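Peptidase, M20/M25/M40 family (Staphylococcus aureus, PDB 4EWT) acts as a metal-dependent amidohydrolase of the M20 peptidase family, binding a pair of manganese ions and probably cleaving the amide bond of N-acylated amino acids. Local coordinates at the interface of chains A and B and the interface of chains A and C. Coordinates in Å, arbitrary orientation; residue numbers count along the deposited sequence, not the author numbering. Chains: chain A/B/C, Peptidase, M20/M25/M40 family.

Contact 1: the interface of chains A and B. Residues chain A 233-236; chain B 225, 229.
A:Gly233 to A:Thr236, the extended opening stretch of strand 233-242, face B:Arg225 in the last turn of helix 208-226 and B:Pro229 in the loop that follows. B:Arg225 meets the strand end-on with its guanidinium. NH1 and NH2 of B:Arg225 both donate to the hydroxyl OG1 of A:Thr236, and the NH2 bond measures 3.1 Å with an angle of 151° at the hydrogen. Both nitrogens converge on this one oxygen, which lies almost in the guanidinium plane, 7° out of it. OG1 stands beside the backbone N of A:Thr236, anti to its carbonyl carbon (chi1 -75°), which turns the hydroxyl towards chain B. The arginine chain bends at chi2 and chi3 before its tip arrives, crossing the threonine side chain at about a right angle. One guanidinium face carries the carbonyl O of A:Val235, 3.2 Å from NH2 of B:Arg225 but not hydrogen bonded to it, a placement that may still be electrostatically favourable. At the edge of the same group sits CG1 of A:Val234, 3.6 Å from NH2 of B:Arg225. NH2 of B:Arg225 also pairs at 2.8 Å with water 1, which in turn bonds the backbone N of A:Val235, extending the grip to the main chain. Nearer the start of the strand, CG2 of A:Val234, placed beside its own backbone N, presses on the ring of B:Pro229; its approach to CG, 3.3 Å, is tight for two carbons. The patch thus joins a polar, directional contact to a small apolar one. Repeated with the chains exchanged, it contributes to a two-fold A-B interface that may support oligomer assembly, although the structure alone does not establish its role in solution.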
ATOM      1  N   GLY A 233       7.777  17.268 -10.470  1.00 17.40           N
ATOM      2  CA  GLY A 233       6.427  17.243  -9.927  1.00 16.51           C
ATOM      3  C   GLY A 233       6.435  16.885  -8.450  1.00 16.09           C
ATOM      4  O   GLY A 233       7.342  16.179  -7.984  1.00 14.93           O
ATOM      5  N   VAL A 234       5.440  17.386  -7.713  1.00 15.02           N
ATOM      6  CA  VAL A 234       5.312  17.098  -6.285  1.00 14.73           C
ATOM      7  C   VAL A 234       3.839  16.921  -5.989  1.00 14.54           C
ATOM      8  O   VAL A 234       3.015  17.731  -6.435  1.00 14.34           O
ATOM      9  CB  VAL A 234       5.790  18.261  -5.358  1.00 14.57           C
ATOM     10  CG1 VAL A 234       5.966  17.768  -3.892  1.00 15.39           C
ATOM     11  CG2 VAL A 234       7.050  18.877  -5.841  1.00 15.05           C
ATOM     12  N   VAL A 235       3.518  15.867  -5.244  1.00 14.00           N
ATOM     13  CA  VAL A 235       2.166  15.646  -4.757  1.00 13.79           C
ATOM     14  C   VAL A 235       2.282  15.380  -3.279  1.00 14.67           C
ATOM     15  O   VAL A 235       2.832  14.336  -2.852  1.00 13.12           O
ATOM     16  CB  VAL A 235       1.451  14.479  -5.508  1.00 13.98           C
ATOM     17  CG1 VAL A 235       0.050  14.289  -4.976  1.00 13.59           C
ATOM     18  CG2 VAL A 235       1.391  14.767  -7.019  1.00 13.96           C
ATOM     19  N   THR A 236       1.829  16.357  -2.494  1.00 15.66           N
ATOM     20  CA  THR A 236       1.853  16.270  -1.028  1.00 17.07           C
ATOM     21  C   THR A 236       0.433  16.224  -0.451  1.00 16.74           C
ATOM     22  O   THR A 236      -0.417  17.052  -0.823  1.00 17.34           O
ATOM     23  CB  THR A 236       2.623  17.452  -0.407  1.00 17.66           C
ATOM     24  OG1 THR A 236       4.024  17.253  -0.598  1.00 19.53           O
ATOM     25  CG2 THR A 236       2.369  17.547   1.107  1.00 19.08           C
TER
ATOM     26  N   ARG B 225       8.942  10.601  -2.527  1.00 12.50           N
ATOM     27  CA  ARG B 225       9.168  11.335  -1.253  1.00 13.03           C
ATOM     28  C   ARG B 225      10.646  11.561  -0.883  1.00 13.53           C
ATOM     29  O   ARG B 225      10.984  12.543  -0.221  1.00 14.48           O
ATOM     30  CB  ARG B 225       8.442  10.653  -0.070  1.00 12.92           C
ATOM     31  CG  ARG B 225       6.859  10.566  -0.143  1.00 12.77           C
ATOM     32  CD  ARG B 225       6.181  11.844   0.315  1.00 13.55           C
ATOM     33  NE  ARG B 225       6.189  12.868  -0.733  1.00 14.34           N
ATOM     34  CZ  ARG B 225       5.679  14.086  -0.616  1.00 14.43           C
ATOM     35  NH1 ARG B 225       5.126  14.469   0.514  1.00 14.93           N
ATOM     36  NH2 ARG B 225       5.732  14.931  -1.644  1.00 15.32           N
ATOM     37  N   PRO B 229      12.028  16.984  -5.945  1.00 20.39           N
ATOM     38  CA  PRO B 229      11.373  17.136  -7.253  1.00 20.84           C
ATOM     39  C   PRO B 229      12.373  17.501  -8.367  1.00 21.50           C
ATOM     40  O   PRO B 229      12.180  17.103  -9.518  1.00 22.13           O
ATOM     41  CB  PRO B 229      10.391  18.296  -7.046  1.00 21.66           C
ATOM     42  CG  PRO B 229      10.275  18.490  -5.606  1.00 22.61           C
ATOM     43  CD  PRO B 229      11.405  17.804  -4.896  1.00 21.24           C
TER
HETATM   44  O   HOH W   1       5.883  14.214  -4.387  1.00  5.91           O

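Contact 2: the interface of chains A and C. Residues chain A 239-243; chain C 240-244.
The far end of strand 233-242 in chain A runs antiparallel to the same strand of chain C, and the loop residues 243 and 244 continue the contact. A:Asp241 pairs with C:Asp241 at the centre, while A:Phe240 faces C:Gly242 and A:Gly242 faces C:Phe240. The backbone N of A:Phe240 donates to the carbonyl O of C:Gly242 at 2.9 Å, and N of C:Phe240 donates to O of A:Gly242 at 2.8 Å. Both donors stand well above the acceptor's carbonyl plane; the reverse bonds, from the glycine nitrogens to the phenylalanine carbonyls, are weak. The two Phe240 rings stack across the pairing, their centroids 4.0 Å apart and their planes inclined by 28°. With CG anti to the backbone N in each (chi1 -173° in A:Phe240), the rings are directed towards each other, and the CD2-CE2 side of one lies over the rim of the other's face. The Asp241 carboxylates share water 2, which is 2.8 Å from OD1 of C:Asp241; this bridge may ease the repulsion between the acids. The aliphatic part of C:Lys243 passes beside A:Asp241, with CD 3.9 Å from the carboxylate carbon CG. The chain bends at chi2, and NZ of C:Lys243 meets water 3 at 2.6 Å. Water 3 also bridges OG of A:Ser239 and O of C:Gly244, while the serine hydroxyl accepts a nearly straight bond from N of C:Gly244 (2.9 Å, 164° at the hydrogen). At residues 240-242, the ends of the two copies of strand 233-242 pair edge to edge across a two-fold axis, carrying the beta structure between chains in the deposited assembly; the structure alone does not show whether this contact forms in solution.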
ATOM      1  N   SER A 239      -2.927  17.254   4.724  1.00 15.62           N
ATOM      2  CA  SER A 239      -4.002  17.124   5.710  1.00 15.73           C
ATOM      3  C   SER A 239      -4.796  15.844   5.453  1.00 15.22           C
ATOM      4  O   SER A 239      -5.381  15.670   4.384  1.00 14.42           O
ATOM      5  CB  SER A 239      -4.903  18.353   5.672  1.00 16.09           C
ATOM      6  OG  SER A 239      -5.778  18.373   6.768  1.00 17.18           O
ATOM      7  N   PHE A 240      -4.745  14.918   6.413  1.00 14.27           N
ATOM      8  CA  PHE A 240      -5.571  13.718   6.363  1.00 13.66           C
ATOM      9  C   PHE A 240      -6.447  13.846   7.611  1.00 13.87           C
ATOM     10  O   PHE A 240      -6.030  13.484   8.718  1.00 13.79           O
ATOM     11  CB  PHE A 240      -4.667  12.473   6.394  1.00 12.35           C
ATOM     12  CG  PHE A 240      -5.393  11.137   6.176  1.00 12.72           C
ATOM     13  CD1 PHE A 240      -5.002  10.290   5.160  1.00 14.19           C
ATOM     14  CD2 PHE A 240      -6.402  10.711   7.027  1.00 14.05           C
ATOM     15  CE1 PHE A 240      -5.636   9.049   4.960  1.00 15.85           C
ATOM     16  CE2 PHE A 240      -7.056   9.477   6.832  1.00 15.51           C
ATOM     17  CZ  PHE A 240      -6.667   8.650   5.804  1.00 14.79           C
ATOM     18  N   ASP A 241      -7.632  14.434   7.451  1.00 14.42           N
ATOM     19  CA  ASP A 241      -8.487  14.668   8.605  1.00 15.84           C
ATOM     20  C   ASP A 241      -9.399  13.478   8.824  1.00 15.40           C
ATOM     21  O   ASP A 241     -10.449  13.382   8.219  1.00 15.37           O
ATOM     22  CB  ASP A 241      -9.252  15.989   8.480  1.00 16.59           C
ATOM     23  CG  ASP A 241     -10.030  16.344   9.737  1.00 20.25           C
ATOM     24  OD1 ASP A 241      -9.748  15.793  10.833  1.00 23.72           O
ATOM     25  OD2 ASP A 241     -10.940  17.192   9.632  1.00 23.90           O
ATOM     26  N   GLY A 242      -8.947  12.556   9.678  1.00 15.93           N
ATOM     27  CA  GLY A 242      -9.679  11.325   9.999  1.00 15.52           C
ATOM     28  C   GLY A 242      -9.880  11.106  11.495  1.00 16.00           C
ATOM     29  O   GLY A 242     -10.035   9.965  11.947  1.00 15.35           O
ATOM     30  N   LYS A 243      -9.863  12.187  12.267  1.00 17.21           N
ATOM     31  CA  LYS A 243     -10.040  12.088  13.709  1.00 18.97           C
ATOM     32  C   LYS A 243     -11.441  11.564  14.042  1.00 20.23           C
ATOM     33  O   LYS A 243     -12.438  11.982  13.465  1.00 19.80           O
ATOM     34  CB  LYS A 243      -9.769  13.418  14.408  1.00 20.13           C
ATOM     35  CG  LYS A 243      -9.775  13.287  15.948  1.00 21.14           C
ATOM     36  CD  LYS A 243      -9.575  14.621  16.618  1.00 26.09           C
ATOM     37  CE  LYS A 243      -9.782  14.516  18.145  1.00 28.18           C
ATOM     38  NZ  LYS A 243      -9.042  13.320  18.716  1.00 30.77           N
TER
ATOM     39  N   PHE C 240      -7.657   8.698  12.720  1.00 11.82           N
ATOM     40  CA  PHE C 240      -6.392   8.964  12.044  1.00 12.17           C
ATOM     41  C   PHE C 240      -6.315  10.483  11.995  1.00 12.05           C
ATOM     42  O   PHE C 240      -6.901  11.147  11.115  1.00 12.39           O
ATOM     43  CB  PHE C 240      -6.379   8.315  10.644  1.00 12.23           C
ATOM     44  CG  PHE C 240      -5.072   8.464   9.892  1.00 13.64           C
ATOM     45  CD1 PHE C 240      -4.409   7.341   9.394  1.00 14.65           C
ATOM     46  CD2 PHE C 240      -4.525   9.729   9.627  1.00 13.21           C
ATOM     47  CE1 PHE C 240      -3.199   7.480   8.666  1.00 13.61           C
ATOM     48  CE2 PHE C 240      -3.324   9.874   8.899  1.00 13.82           C
ATOM     49  CZ  PHE C 240      -2.654   8.746   8.435  1.00 12.36           C
ATOM     50  N   ASP C 241      -5.638  11.036  12.986  1.00 12.12           N
ATOM     51  CA  ASP C 241      -5.627  12.479  13.197  1.00 12.62           C
ATOM     52  C   ASP C 241      -4.396  13.051  12.526  1.00 12.58           C
ATOM     53  O   ASP C 241      -3.328  13.117  13.130  1.00 11.99           O
ATOM     54  CB  ASP C 241      -5.635  12.792  14.695  1.00 13.14           C
ATOM     55  CG  ASP C 241      -5.711  14.290  14.997  1.00 15.44           C
ATOM     56  OD1 ASP C 241      -6.012  15.107  14.097  1.00 19.56           O
ATOM     57  OD2 ASP C 241      -5.486  14.656  16.165  1.00 20.18           O
ATOM     58  N   GLY C 242      -4.567  13.465  11.269  1.00 12.76           N
ATOM     59  CA  GLY C 242      -3.472  13.966  10.448  1.00 12.50           C
ATOM     60  C   GLY C 242      -3.859  15.317   9.857  1.00 13.07           C
ATOM     61  O   GLY C 242      -3.331  15.746   8.837  1.00 11.94           O
ATOM     62  N   LYS C 243      -4.801  15.979  10.513  1.00 14.27           N
ATOM     63  CA  LYS C 243      -5.273  17.290  10.092  1.00 15.89           C
ATOM     64  C   LYS C 243      -4.116  18.306  10.073  1.00 16.31           C
ATOM     65  O   LYS C 243      -3.342  18.410  11.031  1.00 15.72           O
ATOM     66  CB  LYS C 243      -6.398  17.733  11.014  1.00 16.49           C
ATOM     67  CG  LYS C 243      -6.746  19.193  10.945  1.00 18.89           C
ATOM     68  CD  LYS C 243      -7.660  19.474   9.799  1.00 22.56           C
ATOM     69  CE  LYS C 243      -8.471  20.728  10.083  1.00 24.25           C
ATOM     70  NZ  LYS C 243      -8.868  21.349   8.784  1.00 26.82           N
ATOM     71  N   GLY C 244      -4.003  19.037   8.972  1.00 17.24           N
ATOM     72  CA  GLY C 244      -2.881  19.934   8.783  1.00 19.30           C
ATOM     73  C   GLY C 244      -3.124  21.119   7.878  1.00 20.92           C
ATOM     74  O   GLY C 244      -4.241  21.635   7.786  1.00 20.81           O
TER
HETATM   75  O   HOH W   2      -7.739  14.776  11.926  1.00  2.00           O
HETATM   76  O   HOH W   3      -6.819  21.373   7.144  1.00 21.30           O

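Contact 1 and contact 2 lie about 19 Å apart, measured between the centres of their C-alpha atoms, and share strand 233-242 of chain A. Its first residues meet a helix end and loop of chain B in contact 1, whereas its last residues and the following loop pair with their counterparts in chain C in contact 2. One strand therefore touches two neighbours through different two-fold interfaces. Such a combination can link the four copies of the deposited assembly, and because the remaining copies repeat these relations, it may favour a tetramer, though the coordinates alone do not prove one.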